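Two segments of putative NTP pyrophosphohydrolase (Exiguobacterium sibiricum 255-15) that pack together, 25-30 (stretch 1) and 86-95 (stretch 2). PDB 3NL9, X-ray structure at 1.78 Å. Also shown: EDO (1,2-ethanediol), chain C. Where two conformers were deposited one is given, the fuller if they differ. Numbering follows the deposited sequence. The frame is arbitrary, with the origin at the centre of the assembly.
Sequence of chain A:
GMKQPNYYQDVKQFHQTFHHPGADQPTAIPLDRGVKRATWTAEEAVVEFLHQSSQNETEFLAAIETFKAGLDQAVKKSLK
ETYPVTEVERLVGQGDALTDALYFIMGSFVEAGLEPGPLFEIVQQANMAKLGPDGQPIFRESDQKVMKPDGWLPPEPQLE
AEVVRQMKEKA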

# COMPACT_ATOMS: atom_id res chain seq x y z
N GLN A 25 -18.33 3.04 -12.18
CA GLN A 25 -17.83 2.14 -13.21
C GLN A 25 -16.30 2.17 -13.18
O GLN A 25 -15.71 3.23 -12.96
CB GLN A 25 -18.36 2.58 -14.56
CG GLN A 25 -19.87 2.50 -14.63
CD GLN A 25 -20.38 2.62 -16.03
OE1 GLN A 25 -20.18 1.72 -16.86
NE2 GLN A 25 -21.04 3.73 -16.32
N PRO A 26 -15.65 1.02 -13.39
CA PRO A 26 -14.19 1.01 -13.53
C PRO A 26 -13.71 2.09 -14.51
O PRO A 26 -14.19 2.16 -15.64
CB PRO A 26 -13.91 -0.41 -14.03
CG PRO A 26 -15.05 -1.21 -13.46
CD PRO A 26 -16.22 -0.32 -13.59
N THR A 27 -12.81 2.95 -14.04
CA THR A 27 -12.34 4.12 -14.79
C THR A 27 -10.85 4.35 -14.49
O THR A 27 -10.48 4.43 -13.33
CB THR A 27 -13.09 5.40 -14.38
OG1 THR A 27 -14.49 5.28 -14.67
CG2 THR A 27 -12.53 6.61 -15.12
N ALA A 28 -10.02 4.47 -15.51
CA ALA A 28 -8.60 4.78 -15.31
C ALA A 28 -8.45 6.08 -14.51
O ALA A 28 -9.11 7.05 -14.82
CB ALA A 28 -7.84 4.91 -16.66
N ILE A 29 -7.55 6.10 -13.54
CA ILE A 29 -7.30 7.30 -12.74
C ILE A 29 -6.44 8.28 -13.58
O ILE A 29 -5.37 7.90 -14.08
CB ILE A 29 -6.58 6.95 -11.40
CG1 ILE A 29 -7.44 6.04 -10.54
CG2 ILE A 29 -6.25 8.22 -10.60
CD1 ILE A 29 -6.68 5.41 -9.38
N PRO A 30 -6.92 9.53 -13.79
CA PRO A 30 -6.06 10.52 -14.50
C PRO A 30 -4.68 10.71 -13.88
O PRO A 30 -4.56 10.67 -12.66
CB PRO A 30 -6.86 11.82 -14.40
CG PRO A 30 -8.29 11.37 -14.17
CD PRO A 30 -8.16 10.16 -13.31
N THR A 86 -4.35 2.73 -24.72
CA THR A 86 -5.78 2.96 -24.50
C THR A 86 -6.11 3.23 -23.01
O THR A 86 -5.33 2.90 -22.12
CB THR A 86 -6.65 1.75 -24.98
OG1 THR A 86 -6.48 0.64 -24.08
CG2 THR A 86 -6.29 1.31 -26.42
N GLU A 87 -7.29 3.77 -22.76
CA GLU A 87 -7.74 4.01 -21.39
C GLU A 87 -7.95 2.69 -20.64
O GLU A 87 -7.60 2.55 -19.47
CB GLU A 87 -9.02 4.84 -21.44
CG GLU A 87 -9.39 5.51 -20.14
CD GLU A 87 -10.64 6.39 -20.28
OE1 GLU A 87 -10.81 7.02 -21.35
OE2 GLU A 87 -11.44 6.44 -19.30
N VAL A 88 -8.44 1.67 -21.34
CA VAL A 88 -8.58 0.38 -20.71
C VAL A 88 -7.22 -0.15 -20.30
O VAL A 88 -7.09 -0.63 -19.19
CB VAL A 88 -9.29 -0.65 -21.61
CG1 VAL A 88 -9.15 -2.04 -20.98
CG2 VAL A 88 -10.75 -0.26 -21.74
N GLU A 89 -6.21 -0.04 -21.17
CA GLU A 89 -4.83 -0.41 -20.81
C GLU A 89 -4.32 0.29 -19.56
O GLU A 89 -3.68 -0.34 -18.70
CB GLU A 89 -3.86 -0.20 -21.97
CG GLU A 89 -4.09 -1.16 -23.11
CD GLU A 89 -3.03 -1.10 -24.20
OE1 GLU A 89 -2.05 -0.33 -24.09
OE2 GLU A 89 -3.18 -1.87 -25.17
N ARG A 90 -4.56 1.59 -19.46
CA ARG A 90 -4.16 2.32 -18.26
C ARG A 90 -4.87 1.79 -17.01
O ARG A 90 -4.24 1.64 -15.96
CB ARG A 90 -4.37 3.84 -18.46
CG ARG A 90 -3.58 4.40 -19.66
CD ARG A 90 -3.54 5.93 -19.79
NE ARG A 90 -4.86 6.56 -19.96
CZ ARG A 90 -5.47 6.76 -21.12
NH1 ARG A 90 -4.90 6.37 -22.26
NH2 ARG A 90 -6.67 7.34 -21.14
N LEU A 91 -6.17 1.49 -17.11
CA LEU A 91 -6.93 0.96 -15.94
C LEU A 91 -6.39 -0.40 -15.51
O LEU A 91 -6.19 -0.67 -14.31
CB LEU A 91 -8.43 0.85 -16.29
CG LEU A 91 -9.40 0.30 -15.24
CD1 LEU A 91 -9.43 1.20 -13.97
CD2 LEU A 91 -10.79 0.12 -15.86
N VAL A 92 -6.13 -1.24 -16.50
CA VAL A 92 -5.65 -2.58 -16.22
C VAL A 92 -4.30 -2.52 -15.53
O VAL A 92 -4.09 -3.18 -14.51
CB VAL A 92 -5.60 -3.41 -17.50
CG1 VAL A 92 -4.88 -4.72 -17.29
CG2 VAL A 92 -7.00 -3.60 -18.04
N GLY A 93 -3.40 -1.68 -16.03
CA GLY A 93 -2.07 -1.56 -15.43
C GLY A 93 -2.06 -0.95 -14.04
O GLY A 93 -1.25 -1.30 -13.21
N GLN A 94 -2.96 -0.00 -13.80
CA GLN A 94 -3.15 0.56 -12.47
C GLN A 94 -3.65 -0.49 -11.49
O GLN A 94 -3.11 -0.64 -10.38
CB GLN A 94 -4.16 1.71 -12.55
CG GLN A 94 -3.58 2.96 -13.11
CD GLN A 94 -4.61 4.02 -13.47
OE1 GLN A 94 -5.79 3.79 -13.38
NE2 GLN A 94 -4.14 5.21 -13.86
N GLY A 95 -4.69 -1.21 -11.89
CA GLY A 95 -5.26 -2.28 -11.07
C GLY A 95 -4.21 -3.31 -10.74
O GLY A 95 -4.10 -3.75 -9.60
C1 EDO C . -11.24 2.60 -18.76
O1 EDO C . -11.31 3.82 -18.00
C2 EDO C . -12.64 2.05 -19.04
O2 EDO C . -13.52 3.12 -19.42

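An extended segment without regular secondary structure lies against one face of a helix, held by a two-point amide clamp at one end, a small apolar patch in the middle and a bridging diol near the helix start. The clamp is the work of Gln94, whose side chain amide reads the backbone of Ile29 much as a neighbouring β-strand would: Ile29 N donates to Gln94 OE1 at 2.9 Å, with a nearly straight N-H...O angle of 165°, and Gln94 NE2 donates to Ile29 O at 3.0 Å. A carboxamide suits this place because it carries a donor and an acceptor side by side, so one side chain can satisfy both polar groups of a residue that no regular structure pairs. NE2 also has a hydrogen-bonding partner elsewhere in the structure.

One helical turn earlier, Leu91 points toward the segment and supplies the apolar surface. Leu91 CD2 meets Pro26 CB at 3.7 Å, while Leu91 CD1 lies 3.5 Å from Thr27 O, a packing contact with the backbone. The backbones come nearest at Ala28, whose CA lies 4.2 Å from Leu91 CA, and a methyl side chain fits such close spacing: Ala28 CB lies 4.1 Å from Leu91 CB and 3.7 Å from Glu87 O.

Ala28 N finds its acceptor in the 1,2-ethanediol, probably from the crystallisation liquor. Ala28 N donates to EDO O1 at 2.9 Å, and EDO O1 in turn donates to Glu87 OE2, also at 2.9 Å, so the diol hydroxyl relays the backbone amide to the carboxylate.

Each partner is also braced internally. Thr27 OG1 donates to Gln25 O at 2.9 Å, and Thr86 caps the helix, its OG1 accepting from Glu89 N at 3.0 Å.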